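Local coordinates for protein N-acetylglucosamine-6-phosphate deacetylase (Mycobacterium smegmatis, PDB 6FV4) that probably removes the acetyl group from N-acetylglucosamine-6-phosphate with the help of bound divalent metal ions, a step in amino-sugar metabolism, at residues F328-V332 with A346-A350; V250-V256 with R277-A283. The protein carries 1 engineered substitution. All blocks are in the same frame, centred on the assembly; numbering follows the deposited sequence.

Contact 1: residues F328-V332 with A346-A350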
loop_
_atom_site.group_PDB
_atom_site.type_symbol
_atom_site.label_atom_id
_atom_site.label_comp_id
_atom_site.label_asym_id
_atom_site.label_seq_id
_atom_site.Cartn_x
_atom_site.Cartn_y
_atom_site.Cartn_z
ATOM N N PHE B 328 -6.749 -19.847 -1.259
ATOM C CA PHE B 328 -5.911 -20.124 -0.094
ATOM C C PHE B 328 -4.499 -20.522 -0.522
ATOM O O PHE B 328 -3.505 -19.989 -0.012
ATOM C CB PHE B 328 -6.544 -21.234 0.749
ATOM C CG PHE B 328 -5.792 -21.551 2.033
ATOM C CD1 PHE B 328 -6.008 -20.809 3.184
ATOM C CD2 PHE B 328 -4.885 -22.599 2.084
ATOM C CE1 PHE B 328 -5.329 -21.112 4.379
ATOM C CE2 PHE B 328 -4.198 -22.898 3.264
ATOM C CZ PHE B 328 -4.422 -22.151 4.410
ATOM N N ARG B 329 -4.402 -21.474 -1.449
ATOM C CA ARG B 329 -3.105 -21.968 -1.899
ATOM C C ARG B 329 -2.329 -20.880 -2.635
ATOM O O ARG B 329 -1.111 -20.761 -2.465
ATOM C CB ARG B 329 -3.326 -23.202 -2.777
ATOM C CG ARG B 329 -2.093 -23.918 -3.275
ATOM C CD ARG B 329 -2.460 -25.274 -3.921
ATOM N NE ARG B 329 -3.666 -25.218 -4.754
ATOM C CZ ARG B 329 -4.805 -25.868 -4.501
ATOM N NH1 ARG B 329 -4.921 -26.647 -3.429
ATOM N NH2 ARG B 329 -5.837 -25.740 -5.328
ATOM N N LEU B 330 -3.019 -20.050 -3.431
ATOM C CA LEU B 330 -2.345 -18.925 -4.083
ATOM C C LEU B 330 -1.945 -17.851 -3.072
ATOM O O LEU B 330 -0.876 -17.239 -3.191
ATOM C CB LEU B 330 -3.243 -18.340 -5.177
ATOM C CG LEU B 330 -3.298 -19.163 -6.468
ATOM C CD1 LEU B 330 -4.327 -18.627 -7.467
ATOM C CD2 LEU B 330 -1.874 -19.222 -7.100
ATOM N N ALA B 331 -2.784 -17.608 -2.067
ATOM C CA ALA B 331 -2.417 -16.681 -1.002
ATOM C C ALA B 331 -1.132 -17.119 -0.299
ATOM O O ALA B 331 -0.247 -16.296 -0.037
ATOM C CB ALA B 331 -3.569 -16.561 0.004
ATOM N N VAL B 332 -1.015 -18.414 0.018
ATOM C CA VAL B 332 0.182 -18.916 0.695
ATOM C C VAL B 332 1.397 -18.796 -0.224
ATOM O O VAL B 332 2.516 -18.506 0.223
ATOM C CB VAL B 332 -0.029 -20.375 1.149
ATOM C CG1 VAL B 332 1.265 -20.947 1.737
ATOM C CG2 VAL B 332 -1.176 -20.497 2.163
ATOM N N ALA B 346 -2.707 -16.830 5.772
ATOM C CA ALA B 346 -3.781 -17.283 4.901
ATOM C C ALA B 346 -4.988 -17.752 5.709
ATOM O O ALA B 346 -6.135 -17.526 5.307
ATOM C CB ALA B 346 -3.264 -18.392 3.982
ATOM N N VAL B 347 -4.754 -18.365 6.878
ATOM C CA VAL B 347 -5.879 -18.790 7.709
ATOM C C VAL B 347 -6.653 -17.583 8.227
ATOM O O VAL B 347 -7.890 -17.588 8.269
ATOM C CB VAL B 347 -5.391 -19.699 8.852
ATOM C CG1 VAL B 347 -6.454 -19.799 9.940
ATOM C CG2 VAL B 347 -5.084 -21.069 8.320
ATOM N N ARG B 348 -5.951 -16.522 8.619
ATOM C CA ARG B 348 -6.644 -15.290 8.994
ATOM C C ARG B 348 -7.455 -14.738 7.823
ATOM O O ARG B 348 -8.614 -14.341 7.986
ATOM C CB ARG B 348 -5.635 -14.250 9.466
ATOM C CG ARG B 348 -5.286 -14.342 10.947
ATOM C CD ARG B 348 -3.934 -13.696 11.216
ATOM N NE ARG B 348 -3.795 -13.261 12.611
ATOM C CZ ARG B 348 -3.321 -14.017 13.597
ATOM N NH1 ARG B 348 -2.921 -15.263 13.359
ATOM N NH2 ARG B 348 -3.239 -13.527 14.826
ATOM N N GLN B 349 -6.857 -14.702 6.631
ATOM C CA GLN B 349 -7.528 -14.063 5.503
ATOM C C GLN B 349 -8.673 -14.901 4.948
ATOM O O GLN B 349 -9.611 -14.341 4.365
ATOM C CB GLN B 349 -6.523 -13.777 4.396
ATOM C CG GLN B 349 -5.489 -12.744 4.797
ATOM C CD GLN B 349 -4.475 -12.526 3.718
ATOM O OE1 GLN B 349 -4.248 -13.415 2.891
ATOM N NE2 GLN B 349 -3.867 -11.332 3.696
ATOM N N ALA B 350 -8.597 -16.229 5.054
ATOM C CA ALA B 350 -9.604 -17.090 4.443
ATOM C C ALA B 350 -10.646 -17.587 5.434
ATOM O O ALA B 350 -11.667 -18.141 5.003
ATOM C CB ALA B 350 -8.946 -18.304 3.777
#
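The 2.8 Å hydrogen bond from Ala350 N to Ala346 O holds, one turn apart on the same helix, the two methyl groups against which Phe328 rests. Ala346 CB lies 3.4 Å from Phe328 CE1 and approaches the ring obliquely. Ala350 CB meets CD1 of the same ring at 3.9 Å, but from the edge and close to the ring plane. With CG of Phe328 anti to the backbone N (chi1 -177°), the ring swings towards the partner helix although the bond to CB does not aim that way; its rim then runs beside Val347, the two side chains pointing in the same direction and CE1 meeting Val347 CG2. Val332, one turn further on, lays CG2 over one face of the Phe328 ring, offset towards the rim. That methyl also presses on Ala346 CB at 3.5 Å, a tight carbon pair, so Ala346 CB fits into the corner formed by the aromatic ring and the valine methyl. The small alanine side chain at this point is consistent with the 6.0 Å approach of Val332 CA and Ala346 CA, even though the axes of the short segments come no closer than 9.9 Å and run roughly antiparallel, at 139°. Both helices, consecutive in the chain, belong to the helical layer around the (beta/alpha)8 barrel of the amidohydrolase superfamily. Its strand 63-76 provides Phe68, whose ring meets that of Phe328 with the planes at about 40°, and Val65 and Pro66, which touch Val347. On the other flank Gln349 turns its amide past Ala331: OE1 stands 4.3 Å from Ala331 CB, while its polar partner is Tyr266 OH. The second end of that amide, NE2, makes a weak hydrogen bond to Thr270 OG1, so both polar ends of this buried group are engaged by helix 263-273.

Contact 2: residues V250-V256 with R277-A283. Engineered in segment 277-283: Ala283 (natural residue Asp).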
loop_
_atom_site.group_PDB
_atom_site.type_symbol
_atom_site.label_atom_id
_atom_site.label_comp_id
_atom_site.label_asym_id
_atom_site.label_seq_id
_atom_site.Cartn_x
_atom_site.Cartn_y
_atom_site.Cartn_z
ATOM N N VAL B 250 -12.094 -0.992 8.170
ATOM C CA VAL B 250 -12.492 -1.621 6.915
ATOM C C VAL B 250 -11.708 -2.906 6.720
ATOM O O VAL B 250 -10.477 -2.926 6.870
ATOM C CB VAL B 250 -12.276 -0.671 5.726
ATOM C CG1 VAL B 250 -12.558 -1.402 4.405
ATOM C CG2 VAL B 250 -13.156 0.568 5.870
ATOM N N THR B 251 -12.414 -3.978 6.371
ATOM C CA THR B 251 -11.791 -5.207 5.899
ATOM C C THR B 251 -11.976 -5.307 4.387
ATOM O O THR B 251 -13.113 -5.339 3.900
ATOM C CB THR B 251 -12.383 -6.432 6.587
ATOM O OG1 THR B 251 -12.227 -6.303 8.006
ATOM C CG2 THR B 251 -11.649 -7.686 6.119
ATOM N N VAL B 252 -10.857 -5.381 3.641
ATOM C CA VAL B 252 -10.925 -5.381 2.183
ATOM C C VAL B 252 -11.001 -6.811 1.657
ATOM O O VAL B 252 -10.322 -7.722 2.144
ATOM C CB VAL B 252 -9.743 -4.603 1.573
ATOM C CG1 VAL B 252 -9.889 -3.111 1.923
ATOM C CG2 VAL B 252 -8.382 -5.176 2.033
ATOM N N GLU B 253 -11.880 -7.016 0.681
ATOM C CA GLU B 253 -11.950 -8.263 -0.063
ATOM C C GLU B 253 -10.932 -8.223 -1.183
ATOM O O GLU B 253 -10.698 -7.178 -1.792
ATOM C CB GLU B 253 -13.339 -8.474 -0.697
ATOM C CG GLU B 253 -14.511 -8.665 0.253
ATOM C CD GLU B 253 -15.834 -8.813 -0.504
ATOM O OE1 GLU B 253 -15.832 -8.700 -1.769
ATOM O OE2 GLU B 253 -16.881 -9.038 0.155
ATOM N N MET B 254 -10.337 -9.371 -1.474
ATOM C CA MET B 254 -9.523 -9.456 -2.670
ATOM C C MET B 254 -9.747 -10.815 -3.308
ATOM O O MET B 254 -9.763 -11.839 -2.618
ATOM C CB MET B 254 -8.018 -9.217 -2.346
ATOM C CG MET B 254 -7.149 -9.162 -3.566
ATOM S SD MET B 254 -5.528 -8.391 -3.280
ATOM C CE MET B 254 -5.985 -6.778 -2.638
ATOM N N ILE B 255 -9.928 -10.824 -4.628
ATOM C CA ILE B 255 -9.982 -12.069 -5.389
ATOM C C ILE B 255 -8.545 -12.410 -5.779
ATOM O O ILE B 255 -7.979 -11.807 -6.696
ATOM C CB ILE B 255 -10.869 -11.958 -6.630
ATOM C CG1 ILE B 255 -12.283 -11.512 -6.261
ATOM C CG2 ILE B 255 -10.905 -13.299 -7.347
ATOM C CD1 ILE B 255 -13.080 -10.980 -7.454
ATOM N N VAL B 256 -7.964 -13.398 -5.103
ATOM C CA VAL B 256 -6.605 -13.838 -5.409
ATOM C C VAL B 256 -6.668 -15.165 -6.153
ATOM O O VAL B 256 -6.321 -16.221 -5.611
ATOM C CB VAL B 256 -5.768 -13.936 -4.124
ATOM C CG1 VAL B 256 -4.293 -14.083 -4.449
ATOM C CG2 VAL B 256 -5.985 -12.674 -3.295
ATOM N N ARG B 277 -6.970 -7.412 8.159
ATOM C CA ARG B 277 -7.852 -6.505 7.444
ATOM C C ARG B 277 -8.066 -6.887 5.987
ATOM O O ARG B 277 -8.633 -6.089 5.236
ATOM C CB ARG B 277 -7.341 -5.068 7.555
ATOM C CG ARG B 277 -7.377 -4.493 8.968
ATOM C CD ARG B 277 -7.163 -2.984 8.934
ATOM N NE ARG B 277 -7.881 -2.423 7.802
ATOM C CZ ARG B 277 -7.476 -1.411 7.037
ATOM N NH1 ARG B 277 -6.319 -0.788 7.263
ATOM N NH2 ARG B 277 -8.238 -1.040 6.010
ATOM N N LEU B 278 -7.679 -8.092 5.575
ATOM C CA LEU B 278 -7.954 -8.580 4.229
ATOM C C LEU B 278 -8.708 -9.897 4.295
ATOM O O LEU B 278 -8.350 -10.788 5.073
ATOM C CB LEU B 278 -6.663 -8.750 3.397
ATOM C CG LEU B 278 -6.943 -9.034 1.906
ATOM C CD1 LEU B 278 -5.836 -8.421 1.043
ATOM C CD2 LEU B 278 -7.035 -10.518 1.611
ATOM N N SER B 279 -9.751 -10.012 3.468
ATOM C CA SER B 279 -10.523 -11.234 3.295
ATOM C C SER B 279 -10.277 -11.802 1.905
ATOM O O SER B 279 -10.413 -11.085 0.909
ATOM C CB SER B 279 -12.029 -10.959 3.439
ATOM O OG SER B 279 -12.345 -10.520 4.737
ATOM N N LEU B 280 -9.983 -13.095 1.835
ATOM C CA LEU B 280 -9.934 -13.796 0.561
ATOM C C LEU B 280 -11.354 -14.220 0.210
ATOM O O LEU B 280 -12.071 -14.715 1.072
ATOM C CB LEU B 280 -9.013 -15.007 0.645
ATOM C CG LEU B 280 -7.545 -14.641 0.933
ATOM C CD1 LEU B 280 -6.767 -15.864 1.353
ATOM C CD2 LEU B 280 -6.949 -14.038 -0.286
ATOM N N ILE B 281 -11.767 -13.962 -1.034
ATOM C CA ILE B 281 -13.072 -14.347 -1.556
ATOM C C ILE B 281 -12.834 -14.986 -2.918
ATOM O O ILE B 281 -11.761 -14.861 -3.518
ATOM C CB ILE B 281 -14.056 -13.157 -1.693
ATOM C CG1 ILE B 281 -13.500 -12.144 -2.696
ATOM C CG2 ILE B 281 -14.347 -12.496 -0.332
ATOM C CD1 ILE B 281 -14.533 -11.261 -3.353
ATOM N N THR B 282 -13.847 -15.687 -3.402
ATOM C CA THR B 282 -13.771 -16.255 -4.742
ATOM C C THR B 282 -14.486 -15.418 -5.785
ATOM O O THR B 282 -14.045 -15.381 -6.941
ATOM C CB THR B 282 -14.364 -17.674 -4.769
ATOM O OG1 THR B 282 -15.777 -17.641 -4.435
ATOM C CG2 THR B 282 -13.602 -18.591 -3.805
ATOM N N ALA B 283 -15.599 -14.775 -5.403
ATOM C CA ALA B 283 -16.574 -14.254 -6.355
ATOM C C ALA B 283 -16.937 -15.319 -7.389
ATOM O O ALA B 283 -17.189 -15.012 -8.549
ATOM C CB ALA B 283 -16.061 -12.973 -7.028
HETATM O O HOH W 1 -14.233 -8.527 4.094
HETATM O O HOH W 2 -9.257 -14.694 -3.023
#
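Glu253 crosses Ile281 at about a right angle, and its side chain meets it from CB to OE1. CB lies 4.0 Å from Ile281 CD1; CG, next along the extended chain (chi2 178°), passes Ile281 CG2 at 3.9 Å; CD sits near both methyls; and OE1 ends 3.3 Å from Ile281 CD1. Beside this apolar flank, OE1 is held by hydrogen bonds to His72 ND1 and His225 N. Because His72 binds the zinc, Glu253 is a second-shell residue that positions a metal ligand.

The backbones run parallel, 31° apart as short segments. Val252 N donates to Arg277 O, Ser279 N to Val252 O (2.7 Å, 172° at the hydrogen) and Met254 N to Ser279 O (2.9 Å). Beyond them Ile281 N reaches Met254 O only weakly, and a water bridges instead, donating to Met254 O and Ile281 O and accepting from Val256 N. At the other end Arg277, bent at chi3, grips Val250 O side-on in its guanidinium plane, with NE at 2.8 Å and NH2 at 3.1 Å. Near the metals, Ile255 CD1 touches CB of the engineered Ala283.

These are the last two strands of the (beta/alpha)8 barrel, joined by a right-handed beta-alpha-beta crossover through helix 263-273: Met254 and Leu278 face that helix at Ile269, Ser279 meets Pro354 of helix 339-357, and Ile281 packs on strand 63-76.

Overall arrangement
Contacts 1 and 2 follow each other along the chain, with centres about 10 Å apart, and they meet directly. Gln349 O and Leu280 N, 2.8 Å apart, form a probable hydrogen bond that ties helix 339-357 to the last barrel strand, and Ala331 CB packs on Leu280 CD1 at 3.5 Å. The helix pair therefore covers strand 278-281 from outside, away from the annotated sites, whereas contact 2 reaches the metals. The side chain of the engineered Ala283 is about 4 Å from the zinc ion and about 6 Å from a cadmium ion; Glu138 is a ligand at both metal sites. The natural aspartate there is the predicted proton donor/acceptor.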